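Local coordinates for protein mannan endo-1,4-beta-mannosidase (Bacillus subtilis, PDB 3CBW) that hydrolyses internal beta-1,4-mannosidic linkages in mannan, galactomannan and glucomannan, taking part in the degradation of glucomannan, at residues A[12-17]-A[21-26]; A[113-118]-A[153-158]; A[118-121]-A[126-129]; A[146-151]-A[204-209]; A[235-240]-A[267-272]. The protein carries 3 engineered substitutions. All coordinates share one frame; numbering follows the deposited sequence. Where two conformers were deposited one is given.

Contact 1. Residues A[12-17]-A[21-26]; sequences VSPVNP and QTTKTV
P14 lays its ring on helix 21-32, with its CG 3.8 Å from K24 CA and its CD 3.9 Å from K24 CG. Here the contact is tight: the proline and the lysine side chain cross at about a right angle, and CG and CD rest on helix backbone as much as on side chain. T23 adds a methyl, its CG2 4.2 Å from P14 CG. It can do so because chi1 of -67° sets OG1 beside the backbone N and leaves CG2 anti to that N. M27, one turn further along the helix, and A19 also touch the ring. Without the ring, as with an alanine here, a gap is likely to open over K24 CA and the T23 methyl to lose its neighbour on this side. The other side is loose. The carbonyl oxygens V12 O and K24 O lie 4.4 Å apart, and a single water mediates between them, donating to V12 O at 2.7 Å and to K24 O at 2.8 Å. S13 nearby is exposed, and the K24 chain bends at chi3 beyond the proline. V15 N bonds D244 OD1. The direct contact between 12-17 and 21-26 is thus apolar, with V12 N held by N28 OD1 further along the helix, and two acceptors that could not bond each other are reconciled by one water.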
# COMPACT_ATOMS: atom_id res chain seq x y z
N VAL A 12 5.11 -19.70 1.09
CA VAL A 12 5.04 -18.55 0.20
C VAL A 12 6.27 -17.70 0.48
O VAL A 12 6.51 -17.33 1.62
CB VAL A 12 3.74 -17.76 0.39
CG1 VAL A 12 3.75 -16.49 -0.45
CG2 VAL A 12 2.55 -18.65 0.01
N SER A 13 7.07 -17.47 -0.56
CA SER A 13 8.32 -16.73 -0.45
C SER A 13 8.18 -15.40 -1.16
O SER A 13 7.50 -15.32 -2.18
CB SER A 13 9.47 -17.52 -1.09
OG SER A 13 9.71 -18.73 -0.41
N PRO A 14 8.84 -14.35 -0.65
CA PRO A 14 8.86 -13.07 -1.36
C PRO A 14 9.36 -13.23 -2.80
O PRO A 14 10.18 -14.13 -3.09
CB PRO A 14 9.86 -12.24 -0.55
CG PRO A 14 9.80 -12.81 0.82
CD PRO A 14 9.60 -14.28 0.62
N VAL A 15 8.90 -12.36 -3.69
CA VAL A 15 9.39 -12.39 -5.06
C VAL A 15 10.87 -12.05 -5.15
O VAL A 15 11.56 -12.57 -6.03
CB VAL A 15 8.57 -11.50 -6.02
CG1 VAL A 15 7.16 -12.01 -6.11
CG2 VAL A 15 8.61 -10.04 -5.61
N ASN A 16 11.37 -11.21 -4.25
CA ASN A 16 12.80 -10.91 -4.23
C ASN A 16 13.56 -12.13 -3.69
O ASN A 16 13.40 -12.48 -2.52
CB ASN A 16 13.03 -9.69 -3.34
CG ASN A 16 14.50 -9.37 -3.16
OD1 ASN A 16 15.37 -10.02 -3.73
ND2 ASN A 16 14.78 -8.33 -2.41
N PRO A 17 14.41 -12.76 -4.53
CA PRO A 17 15.08 -13.99 -4.10
C PRO A 17 16.07 -13.78 -2.95
O PRO A 17 16.43 -14.73 -2.28
CB PRO A 17 15.81 -14.47 -5.37
CG PRO A 17 16.00 -13.28 -6.18
CD PRO A 17 14.79 -12.39 -5.91
N GLN A 21 15.63 -12.71 6.01
CA GLN A 21 14.89 -13.77 6.69
C GLN A 21 13.61 -13.25 7.33
O GLN A 21 12.58 -13.89 7.23
CB GLN A 21 15.77 -14.49 7.72
CG GLN A 21 15.07 -15.67 8.42
CD GLN A 21 14.56 -16.72 7.44
OE1 GLN A 21 15.34 -17.34 6.72
NE2 GLN A 21 13.26 -16.91 7.41
N THR A 22 13.66 -12.09 7.98
CA THR A 22 12.47 -11.60 8.65
C THR A 22 11.35 -11.31 7.65
O THR A 22 10.17 -11.60 7.92
CB THR A 22 12.78 -10.36 9.48
OG1 THR A 22 13.69 -10.73 10.52
CG2 THR A 22 11.53 -9.79 10.11
N THR A 23 11.72 -10.75 6.51
CA THR A 23 10.77 -10.48 5.43
C THR A 23 10.20 -11.78 4.87
O THR A 23 9.00 -11.88 4.63
CB THR A 23 11.42 -9.60 4.36
OG1 THR A 23 11.66 -8.31 4.93
CG2 THR A 23 10.51 -9.44 3.16
N LYS A 24 11.04 -12.80 4.69
CA LYS A 24 10.55 -14.12 4.27
C LYS A 24 9.54 -14.68 5.26
O LYS A 24 8.50 -15.19 4.86
CB LYS A 24 11.72 -15.10 4.10
CG LYS A 24 12.66 -14.73 2.96
CD LYS A 24 13.76 -15.77 2.75
CE LYS A 24 13.29 -16.91 1.88
NZ LYS A 24 14.34 -17.95 1.68
N THR A 25 9.86 -14.60 6.55
CA THR A 25 8.97 -15.12 7.58
C THR A 25 7.63 -14.40 7.59
O THR A 25 6.58 -15.03 7.59
CB THR A 25 9.65 -15.02 8.94
OG1 THR A 25 10.78 -15.91 8.93
CG2 THR A 25 8.70 -15.42 10.06
N VAL A 26 7.68 -13.07 7.56
CA VAL A 26 6.46 -12.28 7.56
C VAL A 26 5.62 -12.57 6.32
O VAL A 26 4.40 -12.71 6.43
CB VAL A 26 6.78 -10.78 7.69
CG1 VAL A 26 5.58 -9.89 7.32
CG2 VAL A 26 7.28 -10.47 9.09
O HOH W 1 8.83 -17.18 2.99

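Contact 2. Residues A[113-118]-A[153-158]; sequences LHLANP and SKIADG
Flat groups flank the touching aliphatic side chains L113, L115 and I155 and do not come between them: the Y77 side chain touches both L113 and I155, while the H114 imidazole takes no part in the packing on 153-158 and meets the rings of H175 and Y49 edge-to-face. H114, probably a substrate ligand as in relatives, also has its ND1 hydrogen-bonded to D76 OD2. The packing itself converges on one methyl. I155 CD1 lies 3.9 Å from L113 CD1 and equally near the other branch of that leucine, the two side chains reaching toward each other tip to tip. L115 comes in across I155 at about a right angle, its CD2 3.8 Å from I155 CD1. With chi2 at 158°, I155 is extended, which carries CD1 into the notch between the leucines. Every touching residue is buried, so the methyls form part of the apolar layer between the sheet and a helix of the TIM barrel. L113 lies near the end of strand 108-114 and L115 in the loop beyond it; Y77 of strand 72-79 adjoins the cluster from within the sheet, and M211 of helix 194-214 touches I155 from the next helix.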
# COMPACT_ATOMS: atom_id res chain seq x y z
N LEU A 113 3.41 6.14 -2.16
CA LEU A 113 4.09 7.28 -2.77
C LEU A 113 3.17 8.10 -3.66
O LEU A 113 2.83 7.66 -4.77
CB LEU A 113 5.26 6.81 -3.63
CG LEU A 113 6.34 5.96 -2.96
CD1 LEU A 113 7.21 5.25 -3.98
CD2 LEU A 113 7.19 6.80 -2.03
N HIS A 114 2.81 9.30 -3.23
CA HIS A 114 2.10 10.24 -4.11
C HIS A 114 3.12 11.02 -4.95
O HIS A 114 3.32 12.22 -4.76
CB HIS A 114 1.18 11.16 -3.32
CG HIS A 114 -0.09 10.49 -2.92
ND1 HIS A 114 -0.13 9.39 -2.08
CD2 HIS A 114 -1.38 10.75 -3.25
CE1 HIS A 114 -1.38 9.00 -1.91
NE2 HIS A 114 -2.16 9.82 -2.61
N LEU A 115 3.78 10.32 -5.88
CA LEU A 115 4.92 10.85 -6.60
C LEU A 115 4.59 12.09 -7.40
O LEU A 115 3.60 12.12 -8.13
CB LEU A 115 5.48 9.82 -7.57
CG LEU A 115 6.12 8.55 -7.01
CD1 LEU A 115 6.48 7.63 -8.19
CD2 LEU A 115 7.36 8.91 -6.20
N ALA A 116 5.46 13.09 -7.28
CA ALA A 116 5.45 14.21 -8.23
C ALA A 116 5.66 13.66 -9.64
O ALA A 116 6.16 12.55 -9.83
CB ALA A 116 6.53 15.22 -7.86
N ASN A 117 5.28 14.47 -10.62
CA ASN A 117 5.20 14.07 -12.01
C ASN A 117 6.46 14.49 -12.75
O ASN A 117 6.66 15.68 -13.01
CB ASN A 117 3.98 14.76 -12.62
CG ASN A 117 3.69 14.35 -14.04
OD1 ASN A 117 4.54 13.80 -14.74
ND2 ASN A 117 2.47 14.66 -14.48
N PRO A 118 7.31 13.52 -13.12
CA PRO A 118 8.59 13.87 -13.74
C PRO A 118 8.47 14.36 -15.19
O PRO A 118 9.48 14.71 -15.79
CB PRO A 118 9.40 12.58 -13.63
CG PRO A 118 8.38 11.50 -13.64
CD PRO A 118 7.15 12.05 -12.97
N SER A 153 16.00 7.59 -6.05
CA SER A 153 17.22 7.53 -5.26
C SER A 153 16.96 7.98 -3.84
O SER A 153 17.44 7.36 -2.89
CB SER A 153 18.31 8.38 -5.90
OG SER A 153 19.52 8.22 -5.19
N LYS A 154 16.21 9.07 -3.67
CA LYS A 154 15.92 9.58 -2.34
C LYS A 154 15.00 8.63 -1.57
O LYS A 154 15.18 8.42 -0.37
CB LYS A 154 15.33 10.99 -2.42
CG LYS A 154 15.34 11.71 -1.10
CD LYS A 154 14.89 13.15 -1.24
CE LYS A 154 14.85 13.82 0.11
NZ LYS A 154 14.27 15.19 0.02
N ILE A 155 14.02 8.06 -2.26
CA ILE A 155 13.14 7.04 -1.68
C ILE A 155 13.96 5.85 -1.19
O ILE A 155 13.79 5.40 -0.05
CB ILE A 155 12.05 6.60 -2.70
CG1 ILE A 155 11.06 7.74 -2.94
CG2 ILE A 155 11.33 5.34 -2.20
CD1 ILE A 155 10.30 7.62 -4.24
N ALA A 156 14.87 5.37 -2.03
CA ALA A 156 15.70 4.23 -1.68
C ALA A 156 16.59 4.54 -0.48
O ALA A 156 16.77 3.68 0.38
CB ALA A 156 16.54 3.78 -2.85
N ASP A 157 17.11 5.76 -0.39
CA ASP A 157 17.92 6.15 0.77
C ASP A 157 17.07 6.01 2.04
O ASP A 157 17.55 5.54 3.07
CB ASP A 157 18.41 7.60 0.66
CG ASP A 157 19.47 7.80 -0.43
OD1 ASP A 157 20.00 6.83 -1.00
OD2 ASP A 157 19.77 8.99 -0.70
N GLY A 158 15.81 6.42 1.96
CA GLY A 158 14.90 6.28 3.10
C GLY A 158 14.64 4.82 3.42
O GLY A 158 14.69 4.41 4.57

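Contact 3. Residues A[118-121]-A[126-129]; sequences PAFQ and KTPI
F120 and T127 are brought together by their first torsions: chi1 of -68° puts the phenyl anti to its own carbonyl carbon, and chi1 of -55° turns T127 CG2 anti to the backbone N, leaving OG1 beside that N. The methyl then meets the far end of the ring, T127 CG2 lying 3.6 Å from F120 CZ and 3.7 Å from F120 CE2. It approaches obliquely, and the two side chains cross at about a right angle. I129 has the less common chi1 of 62°, with CG1 in the crowded position between N and carbonyl carbon. Its CG2 is thereby set beside N, 3.7 Å from A119 CB, and reaches 4.3 Å from F120 CE2. Both segments belong to the loop that follows strand 108-114 of the TIM barrel and leads to helix 131-138, so the contact closes this excursion on itself. The loop lies at the C-terminal ends of the barrel strands, the end that carries the active site in such hydrolases; the T127 side chain is about 10 Å from that of W181, a probable substrate ligand. Inside the excursion, H124 stacks its ring on F120, and A119 N donates to N117 OD1. I129, buried where F120 and T127 are partly exposed, also packs on Y134 and I137 of helix 131-138, and its carbonyl O is bonded to R196 NH2.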
# COMPACT_ATOMS: atom_id res chain seq x y z
N PRO A 118 7.31 13.52 -13.12
CA PRO A 118 8.59 13.87 -13.74
C PRO A 118 8.47 14.36 -15.19
O PRO A 118 9.48 14.71 -15.79
CB PRO A 118 9.40 12.58 -13.63
CG PRO A 118 8.38 11.50 -13.64
CD PRO A 118 7.15 12.05 -12.97
N ALA A 119 7.27 14.41 -15.75
CA ALA A 119 7.07 15.11 -17.02
C ALA A 119 7.20 16.63 -16.83
O ALA A 119 7.33 17.37 -17.81
CB ALA A 119 5.72 14.76 -17.65
N PHE A 120 7.17 17.07 -15.58
CA PHE A 120 7.24 18.48 -15.20
C PHE A 120 8.45 18.73 -14.31
O PHE A 120 9.05 17.80 -13.78
CB PHE A 120 5.97 18.89 -14.45
CG PHE A 120 4.74 18.89 -15.30
CD1 PHE A 120 4.32 20.06 -15.94
CD2 PHE A 120 3.99 17.74 -15.47
CE1 PHE A 120 3.17 20.07 -16.73
CE2 PHE A 120 2.85 17.72 -16.26
CZ PHE A 120 2.43 18.90 -16.90
N GLN A 121 8.80 20.00 -14.14
CA GLN A 121 9.92 20.38 -13.30
C GLN A 121 9.73 19.88 -11.86
O GLN A 121 10.68 19.44 -11.21
CB GLN A 121 10.11 21.90 -13.34
CG GLN A 121 11.24 22.41 -12.47
CD GLN A 121 10.84 22.62 -11.02
OE1 GLN A 121 9.67 22.91 -10.72
NE2 GLN A 121 11.79 22.46 -10.11
N LYS A 126 -1.20 15.01 -10.21
CA LYS A 126 -2.49 14.64 -10.80
C LYS A 126 -2.72 15.26 -12.18
O LYS A 126 -3.84 15.31 -12.68
CB LYS A 126 -3.63 14.98 -9.84
CG LYS A 126 -3.64 14.07 -8.64
CD LYS A 126 -4.73 14.43 -7.67
CE LYS A 126 -4.81 13.39 -6.56
NZ LYS A 126 -5.72 13.84 -5.47
N THR A 127 -1.64 15.72 -12.81
CA THR A 127 -1.74 16.26 -14.16
C THR A 127 -1.49 15.11 -15.13
O THR A 127 -0.44 14.48 -15.08
CB THR A 127 -0.70 17.36 -14.38
OG1 THR A 127 -0.86 18.36 -13.37
CG2 THR A 127 -0.85 18.00 -15.76
N PRO A 128 -2.46 14.81 -16.02
CA PRO A 128 -2.27 13.67 -16.91
C PRO A 128 -1.23 13.96 -17.98
O PRO A 128 -1.00 15.13 -18.33
CB PRO A 128 -3.64 13.47 -17.55
CG PRO A 128 -4.27 14.81 -17.50
CD PRO A 128 -3.75 15.48 -16.24
N ILE A 129 -0.63 12.90 -18.50
CA ILE A 129 0.41 13.01 -19.51
C ILE A 129 0.12 12.10 -20.67
O ILE A 129 -0.65 11.15 -20.56
CB ILE A 129 1.81 12.73 -18.90
CG1 ILE A 129 1.92 11.30 -18.35
CG2 ILE A 129 2.12 13.79 -17.84
CD1 ILE A 129 3.34 10.91 -17.94

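Contact 4. Residues A[146-151]-A[204-209]; sequences KRLNAM and YKKIYH
Helices 143-163 and 194-214 approach through the segments 146-151 and 204-209, whose nearest CA atoms, those of N149 and I207, are still 9.1 Å apart, so long side chains have to span the gap. These are neighbouring helices of the TIM barrel, the first preceding strand 169-172 and the second following it. L148 and K206 do the touching. L148 CD2 lies 3.6 Å from K206 CE and 3.9 Å from K206 CD, the leucine sliding alongside the methylene chain in the opposite direction. K206 leaves its helix with CG anti to the backbone N and runs extended through chi3; only at chi4, 82°, does it bend, which turns the ammonium group away from the straight line of the chain after CE has passed the leucine methyl. L148 is buried and also packs on L203, one turn back along the facing helix from I207. The polar end of the lysine belongs chiefly to the segment before helix 143-163: K206 NZ is bonded to S140 OG and to L138 O. N149 shares the same hydroxyl, its ND2 being bonded to S140 OG, while its side chain crosses K206 at about a right angle. S140 therefore ties together one residue from each helix, and the lysine ammonium, with several oxygen partners, is probably well stabilised. The amide oxygen joins in through water: one molecule accepts from K206 NZ at 3.1 Å and donates to N149 OD1 at 2.8 Å.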
# COMPACT_ATOMS: atom_id res chain seq x y z
N LYS A 146 15.63 11.26 -15.72
CA LYS A 146 16.52 11.68 -14.65
C LYS A 146 15.75 12.19 -13.44
O LYS A 146 16.14 11.92 -12.30
CB LYS A 146 17.51 12.73 -15.17
CG LYS A 146 18.54 12.14 -16.12
CD LYS A 146 19.41 13.20 -16.74
CE LYS A 146 20.33 12.61 -17.79
NZ LYS A 146 21.24 13.67 -18.31
N ARG A 147 14.66 12.91 -13.67
CA ARG A 147 13.80 13.37 -12.58
C ARG A 147 13.20 12.18 -11.84
O ARG A 147 13.19 12.15 -10.60
CB ARG A 147 12.68 14.26 -13.11
CG ARG A 147 13.10 15.66 -13.51
CD ARG A 147 11.90 16.32 -14.16
NE ARG A 147 12.22 17.59 -14.79
CZ ARG A 147 11.67 18.03 -15.92
NH1 ARG A 147 10.79 17.29 -16.59
NH2 ARG A 147 12.04 19.21 -16.39
N LEU A 148 12.73 11.19 -12.59
CA LEU A 148 12.22 9.98 -11.94
C LEU A 148 13.30 9.34 -11.06
O LEU A 148 13.08 9.07 -9.87
CB LEU A 148 11.70 8.96 -12.96
CG LEU A 148 11.24 7.62 -12.35
CD1 LEU A 148 10.04 7.79 -11.41
CD2 LEU A 148 10.91 6.64 -13.46
N ASN A 149 14.49 9.15 -11.63
CA ASN A 149 15.56 8.51 -10.89
C ASN A 149 16.03 9.29 -9.66
O ASN A 149 16.39 8.68 -8.66
CB ASN A 149 16.71 8.13 -11.82
CG ASN A 149 16.36 6.96 -12.70
OD1 ASN A 149 15.53 6.12 -12.34
ND2 ASN A 149 17.01 6.87 -13.86
N ALA A 150 15.97 10.62 -9.72
CA ALA A 150 16.29 11.44 -8.56
C ALA A 150 15.32 11.18 -7.41
O ALA A 150 15.71 11.09 -6.24
CB ALA A 150 16.30 12.92 -8.92
N MET A 151 14.03 11.06 -7.73
CA MET A 151 13.04 10.69 -6.71
C MET A 151 13.30 9.28 -6.17
O MET A 151 13.28 9.06 -4.96
CB MET A 151 11.62 10.77 -7.28
CG MET A 151 11.12 12.19 -7.61
SD MET A 151 9.30 12.33 -8.02
CE MET A 151 9.22 11.27 -9.48
N TYR A 204 6.38 0.10 -13.44
CA TYR A 204 6.39 -0.68 -12.22
C TYR A 204 7.67 -1.52 -12.16
O TYR A 204 8.36 -1.55 -11.13
CB TYR A 204 5.15 -1.55 -12.15
CG TYR A 204 5.00 -2.29 -10.85
CD1 TYR A 204 4.02 -1.95 -9.92
CD2 TYR A 204 5.85 -3.36 -10.55
CE1 TYR A 204 3.90 -2.67 -8.72
CE2 TYR A 204 5.74 -4.05 -9.39
CZ TYR A 204 4.79 -3.71 -8.48
OH TYR A 204 4.71 -4.48 -7.35
N LYS A 205 8.01 -2.19 -13.26
CA LYS A 205 9.21 -3.01 -13.30
C LYS A 205 10.48 -2.18 -13.14
O LYS A 205 11.44 -2.63 -12.52
CB LYS A 205 9.26 -3.83 -14.57
CG LYS A 205 8.18 -4.88 -14.66
CD LYS A 205 8.35 -5.62 -15.95
CE LYS A 205 7.14 -6.39 -16.34
NZ LYS A 205 7.35 -6.91 -17.72
N LYS A 206 10.48 -0.96 -13.68
CA LYS A 206 11.62 -0.06 -13.53
C LYS A 206 11.84 0.28 -12.05
O LYS A 206 12.97 0.27 -11.55
CB LYS A 206 11.36 1.21 -14.33
CG LYS A 206 12.44 2.27 -14.25
CD LYS A 206 12.12 3.38 -15.25
CE LYS A 206 13.17 4.43 -15.27
NZ LYS A 206 14.33 4.06 -16.13
N ILE A 207 10.75 0.54 -11.34
CA ILE A 207 10.87 0.81 -9.91
C ILE A 207 11.29 -0.46 -9.16
O ILE A 207 12.14 -0.41 -8.27
CB ILE A 207 9.59 1.43 -9.33
CG1 ILE A 207 9.35 2.81 -9.96
CG2 ILE A 207 9.67 1.49 -7.79
CD1 ILE A 207 8.14 3.54 -9.43
N TYR A 208 10.70 -1.61 -9.51
CA TYR A 208 11.10 -2.87 -8.89
C TYR A 208 12.61 -3.10 -9.06
O TYR A 208 13.30 -3.43 -8.09
CB TYR A 208 10.29 -4.06 -9.46
CG TYR A 208 10.74 -5.37 -8.85
CD1 TYR A 208 10.14 -5.86 -7.69
CD2 TYR A 208 11.80 -6.09 -9.40
CE1 TYR A 208 10.57 -7.06 -7.11
CE2 TYR A 208 12.26 -7.27 -8.82
CZ TYR A 208 11.62 -7.75 -7.68
OH TYR A 208 12.05 -8.93 -7.09
N HIS A 209 13.12 -2.92 -10.28
CA HIS A 209 14.54 -3.15 -10.53
C HIS A 209 15.42 -2.12 -9.88
O HIS A 209 16.50 -2.47 -9.39
CB HIS A 209 14.81 -3.24 -12.03
CG HIS A 209 14.23 -4.47 -12.64
ND1 HIS A 209 13.48 -4.45 -13.80
CD2 HIS A 209 14.25 -5.75 -12.22
CE1 HIS A 209 13.08 -5.68 -14.08
NE2 HIS A 209 13.54 -6.49 -13.14
O HOH W 2 15.85 3.60 -13.50

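Contact 5. Residues A[235-240]-A[267-272]; sequences DFYPGA and LNKPFA
Y237, L267 and K269 form a surface contact of mixed chemistry, a CH-pi contact beside a charged hydrogen bond, between two loops of the TIM barrel. Segment 235-240 lies between strands 220-224 and 245-252; 267-272 follows the short helix 261-265 and leads into strand 271-278, N268 leaving the helix with positive phi. L267 CD1 sits over the middle of the tyrosine ring, 3.8 Å from the Y237 ring centroid and 10° off the normal. The opposite face carries G239 N, offset toward the rim, so the phenol is sandwiched between the L267 methyl and the backbone of its own loop. With CG anti to the backbone N (chi1 -177°), Y237 extends toward the other loop, and its OH comes close to K269 CE at 3.2 Å. A water at 2.7 Å from Y237 OH donates to L267 O, linking the tyrosine hydroxyl to the leucine's backbone carbonyl. At G239 the backbone angles would press a CB against the preceding carbonyl O. K269 crosses the tyrosine at about a right angle, bends at chi2, and then runs straight to the loop. Its ammonium group bonds V243 O as well as A240 O, two carbonyl partners just ahead of strand 245-252. A methionine in its place would probably leave A240 O and V243 O without their common donor and the two loops less firmly joined. K269 NZ meets A240 O at 2.8 Å, in the carbonyl plane and on a lone pair, with a C=O...N angle of 130°.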
# COMPACT_ATOMS: atom_id res chain seq x y z
N ASP A 235 -5.46 -5.94 -15.83
CA ASP A 235 -4.73 -5.66 -17.06
C ASP A 235 -3.37 -5.03 -16.78
O ASP A 235 -2.43 -5.23 -17.53
CB ASP A 235 -5.55 -4.77 -18.00
CG ASP A 235 -6.74 -5.50 -18.61
OD1 ASP A 235 -6.80 -6.75 -18.56
OD2 ASP A 235 -7.63 -4.81 -19.15
N PHE A 236 -3.27 -4.29 -15.67
CA PHE A 236 -2.04 -3.60 -15.32
C PHE A 236 -1.05 -4.46 -14.53
O PHE A 236 0.02 -3.99 -14.19
CB PHE A 236 -2.39 -2.36 -14.51
CG PHE A 236 -3.04 -1.27 -15.31
CD1 PHE A 236 -2.27 -0.34 -15.99
CD2 PHE A 236 -4.42 -1.16 -15.34
CE1 PHE A 236 -2.86 0.67 -16.71
CE2 PHE A 236 -5.01 -0.15 -16.06
CZ PHE A 236 -4.23 0.76 -16.75
N TYR A 237 -1.40 -5.71 -14.26
CA TYR A 237 -0.57 -6.55 -13.41
C TYR A 237 0.77 -6.80 -14.09
O TYR A 237 0.80 -7.31 -15.20
CB TYR A 237 -1.28 -7.87 -13.21
CG TYR A 237 -0.62 -8.86 -12.30
CD1 TYR A 237 -0.39 -8.57 -10.95
CD2 TYR A 237 -0.29 -10.13 -12.76
CE1 TYR A 237 0.17 -9.51 -10.10
CE2 TYR A 237 0.26 -11.08 -11.92
CZ TYR A 237 0.48 -10.76 -10.60
OH TYR A 237 1.01 -11.72 -9.77
N PRO A 238 1.89 -6.40 -13.46
CA PRO A 238 3.16 -6.52 -14.15
C PRO A 238 3.71 -7.94 -14.22
O PRO A 238 4.61 -8.20 -15.02
CB PRO A 238 4.08 -5.62 -13.33
CG PRO A 238 3.52 -5.66 -11.97
CD PRO A 238 2.02 -5.74 -12.15
N GLY A 239 3.17 -8.85 -13.41
CA GLY A 239 3.60 -10.25 -13.43
C GLY A 239 3.93 -10.77 -12.05
O GLY A 239 4.24 -10.01 -11.12
N ALA A 240 3.91 -12.10 -11.95
CA ALA A 240 4.09 -12.78 -10.67
C ALA A 240 5.46 -12.56 -10.05
O ALA A 240 5.62 -12.71 -8.84
CB ALA A 240 3.83 -14.27 -10.81
N LEU A 267 -5.24 -14.38 -9.25
CA LEU A 267 -3.82 -14.26 -9.58
C LEU A 267 -2.93 -15.10 -8.67
O LEU A 267 -1.71 -15.16 -8.85
CB LEU A 267 -3.41 -12.79 -9.56
CG LEU A 267 -4.11 -11.91 -10.61
CD1 LEU A 267 -3.71 -10.44 -10.44
CD2 LEU A 267 -3.82 -12.40 -12.03
N ASN A 268 -3.53 -15.76 -7.68
CA ASN A 268 -2.79 -16.61 -6.74
C ASN A 268 -1.72 -15.83 -5.95
O ASN A 268 -0.59 -16.27 -5.79
CB ASN A 268 -2.20 -17.85 -7.43
CG ASN A 268 -1.85 -18.96 -6.45
OD1 ASN A 268 -2.49 -19.11 -5.41
ND2 ASN A 268 -0.84 -19.75 -6.79
N LYS A 269 -2.11 -14.65 -5.48
CA LYS A 269 -1.32 -13.86 -4.54
C LYS A 269 -2.25 -13.51 -3.39
O LYS A 269 -3.46 -13.36 -3.61
CB LYS A 269 -0.84 -12.55 -5.18
CG LYS A 269 0.06 -12.71 -6.40
CD LYS A 269 1.47 -13.13 -6.02
CE LYS A 269 2.35 -13.24 -7.25
NZ LYS A 269 3.78 -13.47 -6.83
N PRO A 270 -1.71 -13.36 -2.17
CA PRO A 270 -2.54 -12.90 -1.06
C PRO A 270 -3.20 -11.57 -1.42
O PRO A 270 -2.60 -10.74 -2.11
CB PRO A 270 -1.54 -12.74 0.10
CG PRO A 270 -0.49 -13.74 -0.22
CD PRO A 270 -0.34 -13.65 -1.72
N PHE A 271 -4.42 -11.38 -0.92
CA PHE A 271 -5.27 -10.24 -1.24
C PHE A 271 -5.50 -9.36 -0.01
O PHE A 271 -5.71 -9.87 1.08
CB PHE A 271 -6.63 -10.75 -1.77
CG PHE A 271 -7.64 -9.65 -1.98
CD1 PHE A 271 -7.73 -9.00 -3.20
CD2 PHE A 271 -8.47 -9.24 -0.94
CE1 PHE A 271 -8.64 -7.96 -3.36
CE2 PHE A 271 -9.36 -8.20 -1.09
CZ PHE A 271 -9.46 -7.57 -2.30
N ALA A 272 -5.49 -8.04 -0.21
CA ALA A 272 -5.77 -7.10 0.86
C ALA A 272 -6.62 -5.94 0.38
O ALA A 272 -6.67 -5.65 -0.82
CB ALA A 272 -4.47 -6.57 1.45
O HOH W 3 0.20 -14.24 -10.45

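Contact 2 is the buried one, purely aliphatic between sheet and helix; contact 5 lies at the surface and relies on a lysine, a ring face and a water, while contacts 1, 3 and 4 are partly buried. Contacts 2 and 4 both use helix 143-163, their centres 8 Å apart, and contact 3 shares P118 with contact 2. P118 O probably bonds R147 NH1, tying this group together on one side of the barrel. Contacts 1 and 5 meet where V15 packs against A240 and K269, and Y208 and P238 carry the packing from contact 4 to these two respectively. Waters bridge contacts 1, 4 and 5 but are not part of contacts 2 and 3, where methyls meet methyls or a ring.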